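Hypothetical protein TM0486 (Thermotoga maritima, PDB 1VK8) binds thiamin and is probably involved in the cell's response to oxidative conditions. Local coordinates at residues T57-F62 / G95-E100. Sequence-based numbering, arbitrary orientation.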
ATOM      1  N   THR C  57      -0.414 -13.486  -0.875  1.00  6.02           N
ATOM      2  CA  THR C  57       0.355 -13.379  -2.108  1.00  5.47           C
ATOM      3  C   THR C  57       0.108 -14.559  -3.006  1.00  6.20           C
ATOM      4  O   THR C  57       0.256 -15.692  -2.577  1.00  8.78           O
ATOM      5  CB  THR C  57       1.826 -13.294  -1.768  1.00  5.40           C
ATOM      6  OG1 THR C  57       2.053 -12.138  -0.954  1.00  8.73           O
ATOM      7  CG2 THR C  57       2.673 -13.073  -3.030  1.00  8.24           C
ATOM      8  N   VAL C  58      -0.301 -14.303  -4.234  1.00  8.19           N
ATOM      9  CA  VAL C  58      -0.420 -15.352  -5.264  1.00  8.67           C
ATOM     10  C   VAL C  58       0.701 -15.198  -6.292  1.00  7.79           C
ATOM     11  O   VAL C  58       1.220 -14.103  -6.493  1.00  8.60           O
ATOM     12  CB  VAL C  58      -1.800 -15.348  -5.960  1.00 10.87           C
ATOM     13  CG1 VAL C  58      -2.906 -15.428  -4.898  1.00 11.68           C
ATOM     14  CG2 VAL C  58      -1.968 -14.121  -6.837  1.00 22.40           C
ATOM     15  N   GLU C  59       1.083 -16.304  -6.904  1.00  5.81           N
ATOM     16  CA  GLU C  59       2.037 -16.321  -7.987  1.00  6.36           C
ATOM     17  C   GLU C  59       1.332 -16.904  -9.195  1.00  6.53           C
ATOM     18  O   GLU C  59       0.742 -17.973  -9.116  1.00  9.16           O
ATOM     19  CB  GLU C  59       3.188 -17.207  -7.575  1.00  9.79           C
ATOM     20  CG  GLU C  59       4.227 -17.488  -8.617  1.00 12.26           C
ATOM     21  CD  GLU C  59       5.231 -18.486  -8.104  1.00 13.88           C
ATOM     22  OE1 GLU C  59       5.843 -18.189  -7.071  1.00 11.77           O
ATOM     23  OE2 GLU C  59       5.397 -19.557  -8.712  1.00  7.47           O
ATOM     24  N   GLY C  60       1.343 -16.185 -10.306  1.00 10.08           N
ATOM     25  CA  GLY C  60       0.736 -16.698 -11.513  1.00  9.08           C
ATOM     26  C   GLY C  60       0.846 -15.736 -12.656  1.00  9.16           C
ATOM     27  O   GLY C  60       1.569 -14.759 -12.588  1.00  7.94           O
ATOM     28  N   GLU C  61       0.108 -16.023 -13.723  1.00  7.92           N
ATOM     29  CA  GLU C  61       0.144 -15.197 -14.910  1.00  8.00           C
ATOM     30  C   GLU C  61      -0.677 -13.939 -14.649  1.00  8.76           C
ATOM     31  O   GLU C  61      -1.769 -14.001 -14.102  1.00  9.00           O
ATOM     32  CB  GLU C  61      -0.350 -15.994 -16.135  1.00 10.14           C
ATOM     33  CG  GLU C  61      -0.149 -15.262 -17.450  1.00 15.87           C
ATOM     34  CD  GLU C  61      -1.297 -14.330 -17.807  1.00 19.82           C
ATOM     35  OE1 GLU C  61      -2.473 -14.764 -17.667  1.00 16.72           O
ATOM     36  OE2 GLU C  61      -1.023 -13.168 -18.262  1.00 15.50           O
ATOM     37  N   PHE C  62      -0.116 -12.798 -15.019  1.00 10.65           N
ATOM     38  CA  PHE C  62      -0.657 -11.475 -14.658  1.00  9.75           C
ATOM     39  C   PHE C  62      -2.120 -11.227 -15.068  1.00  7.64           C
ATOM     40  O   PHE C  62      -2.942 -10.844 -14.253  1.00  5.80           O
ATOM     41  CB  PHE C  62       0.261 -10.401 -15.244  1.00 10.71           C
ATOM     42  CG  PHE C  62      -0.209  -9.012 -15.008  1.00 15.46           C
ATOM     43  CD1 PHE C  62      -0.351  -8.519 -13.748  1.00 16.07           C
ATOM     44  CD2 PHE C  62      -0.504  -8.194 -16.071  1.00 19.31           C
ATOM     45  CE1 PHE C  62      -0.824  -7.239 -13.550  1.00 23.30           C
ATOM     46  CE2 PHE C  62      -0.953  -6.936 -15.864  1.00 20.97           C
ATOM     47  CZ  PHE C  62      -1.120  -6.465 -14.608  1.00 12.01           C
ATOM     48  N   GLY C  95       9.590 -12.929 -15.772  1.00 11.77           N
ATOM     49  CA  GLY C  95       8.979 -13.574 -14.629  1.00  9.71           C
ATOM     50  C   GLY C  95       9.684 -13.366 -13.304  1.00 10.16           C
ATOM     51  O   GLY C  95      10.890 -13.146 -13.245  1.00  7.65           O
ATOM     52  N   ILE C  96       8.893 -13.392 -12.229  1.00  7.99           N
ATOM     53  CA  ILE C  96       9.386 -13.408 -10.859  1.00  8.14           C
ATOM     54  C   ILE C  96       8.445 -14.297 -10.029  1.00 10.57           C
ATOM     55  O   ILE C  96       7.222 -14.357 -10.284  1.00 11.52           O
ATOM     56  CB  ILE C  96       9.479 -11.968 -10.265  1.00  7.77           C
ATOM     57  CG1 ILE C  96      10.177 -11.954  -8.894  1.00  8.93           C
ATOM     58  CG2 ILE C  96       8.113 -11.319 -10.167  1.00 14.61           C
ATOM     59  CD1 ILE C  96      11.659 -12.257  -8.937  1.00 13.16           C
ATOM     60  N   THR C  97       9.007 -14.967  -9.035  1.00  9.65           N
ATOM     61  CA  THR C  97       8.265 -15.936  -8.230  1.00 10.98           C
ATOM     62  C   THR C  97       8.429 -15.637  -6.754  1.00  9.86           C
ATOM     63  O   THR C  97       9.324 -14.892  -6.358  1.00  8.25           O
ATOM     64  CB  THR C  97       8.802 -17.366  -8.464  1.00 10.23           C
ATOM     65  OG1 THR C  97      10.205 -17.408  -8.188  1.00 12.12           O
ATOM     66  CG2 THR C  97       8.684 -17.772  -9.912  1.00 15.46           C
ATOM     67  N   ILE C  98       7.559 -16.249  -5.947  1.00  6.83           N
ATOM     68  CA  ILE C  98       7.646 -16.155  -4.501  1.00  8.99           C
ATOM     69  C   ILE C  98       9.021 -16.636  -4.021  1.00  8.21           C
ATOM     70  O   ILE C  98       9.695 -15.929  -3.248  1.00  9.95           O
ATOM     71  CB  ILE C  98       6.463 -16.944  -3.846  1.00  7.44           C
ATOM     72  CG1 ILE C  98       5.134 -16.219  -4.081  1.00  9.48           C
ATOM     73  CG2 ILE C  98       6.723 -17.138  -2.358  1.00 12.19           C
ATOM     74  CD1 ILE C  98       3.877 -17.022  -3.680  1.00 11.60           C
ATOM     75  N   GLU C  99       9.453 -17.799  -4.518  1.00  7.64           N
ATOM     76  CA  GLU C  99      10.681 -18.450  -4.064  1.00 12.88           C
ATOM     77  C   GLU C  99      11.885 -17.572  -4.336  1.00 11.48           C
ATOM     78  O   GLU C  99      12.771 -17.468  -3.508  1.00 15.27           O
ATOM     79  CB  GLU C  99      10.845 -19.820  -4.734  1.00 16.23           C
ATOM     80  CG  GLU C  99      12.041 -20.640  -4.278  1.00 30.85           C
ATOM     81  CD  GLU C  99      12.219 -21.937  -5.064  1.00 45.22           C
ATOM     82  OE1 GLU C  99      11.314 -22.312  -5.852  1.00 44.80           O
ATOM     83  OE2 GLU C  99      13.275 -22.593  -4.885  1.00 55.80           O
ATOM     84  N   GLU C 100      11.897 -16.883  -5.470  1.00 11.48           N
ATOM     85  CA  GLU C 100      13.028 -16.019  -5.812  1.00 13.97           C
ATOM     86  C   GLU C 100      13.163 -14.880  -4.806  1.00 16.85           C
ATOM     87  O   GLU C 100      14.247 -14.368  -4.589  1.00 18.35           O
ATOM     88  CB  GLU C 100      12.887 -15.435  -7.227  1.00 13.20           C
ATOM     89  CG  GLU C 100      13.134 -16.453  -8.323  1.00 19.79           C
ATOM     90  CD  GLU C 100      12.824 -15.928  -9.715  1.00 17.34           C
ATOM     91  OE1 GLU C 100      11.647 -15.921 -10.105  1.00 16.26           O
ATOM     92  OE2 GLU C 100      13.766 -15.527 -10.432  1.00 24.63           O
TER
HETATM   93  O   HOH W   1       7.767 -19.746  -6.002  1.00 12.05           O
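E59 of strand 56-60 reaches I98 and T97 at the N-terminal end of the short helix 98-102, joining the four-stranded antiparallel sheet of this ferredoxin-like fold to the last helix of the chain. Its CG lies anti to the backbone N (chi1 173°) and the chain stays extended beyond it, which carries the carboxylate across to the first turn. There E59 OE1 accepts from I98 N at 2.8 Å, a nearly straight bond that meets the oxygen on its anti side, 31° out of the carboxylate plane. The same OE1 takes a bond from a water, which in turn accepts from E99 N, so two successive amides of the first turn are served by one oxygen, the second indirectly. The helix end would be expected to stabilise a negative charge here.

T97, the N-cap residue, runs alongside E59 with its side chain in the same sense: T97 CB touches E59 OE1 at 3.4 Å, while T97 CG2 faces E59 OE2. Its hydroxyl turns instead into its own helix, where OG1 accepts from E100 N and donates to E100 OE1.

Alongside the aliphatic part of E59, I98 extends its chain toward the strand (chi2 170°). I98 CD1 rests on the stem of E59, 4.0 Å from E59 CB, and the T57 and I98 side chains pass one another running in opposite senses. T17 of strand 16-24 and P53 of a neighbouring subunit pack against both. T57 OG1 is hydrogen-bonded to S19 OG, while the methyl T57 CG2, anti to the backbone N, meets I98 CG1 at 4.1 Å.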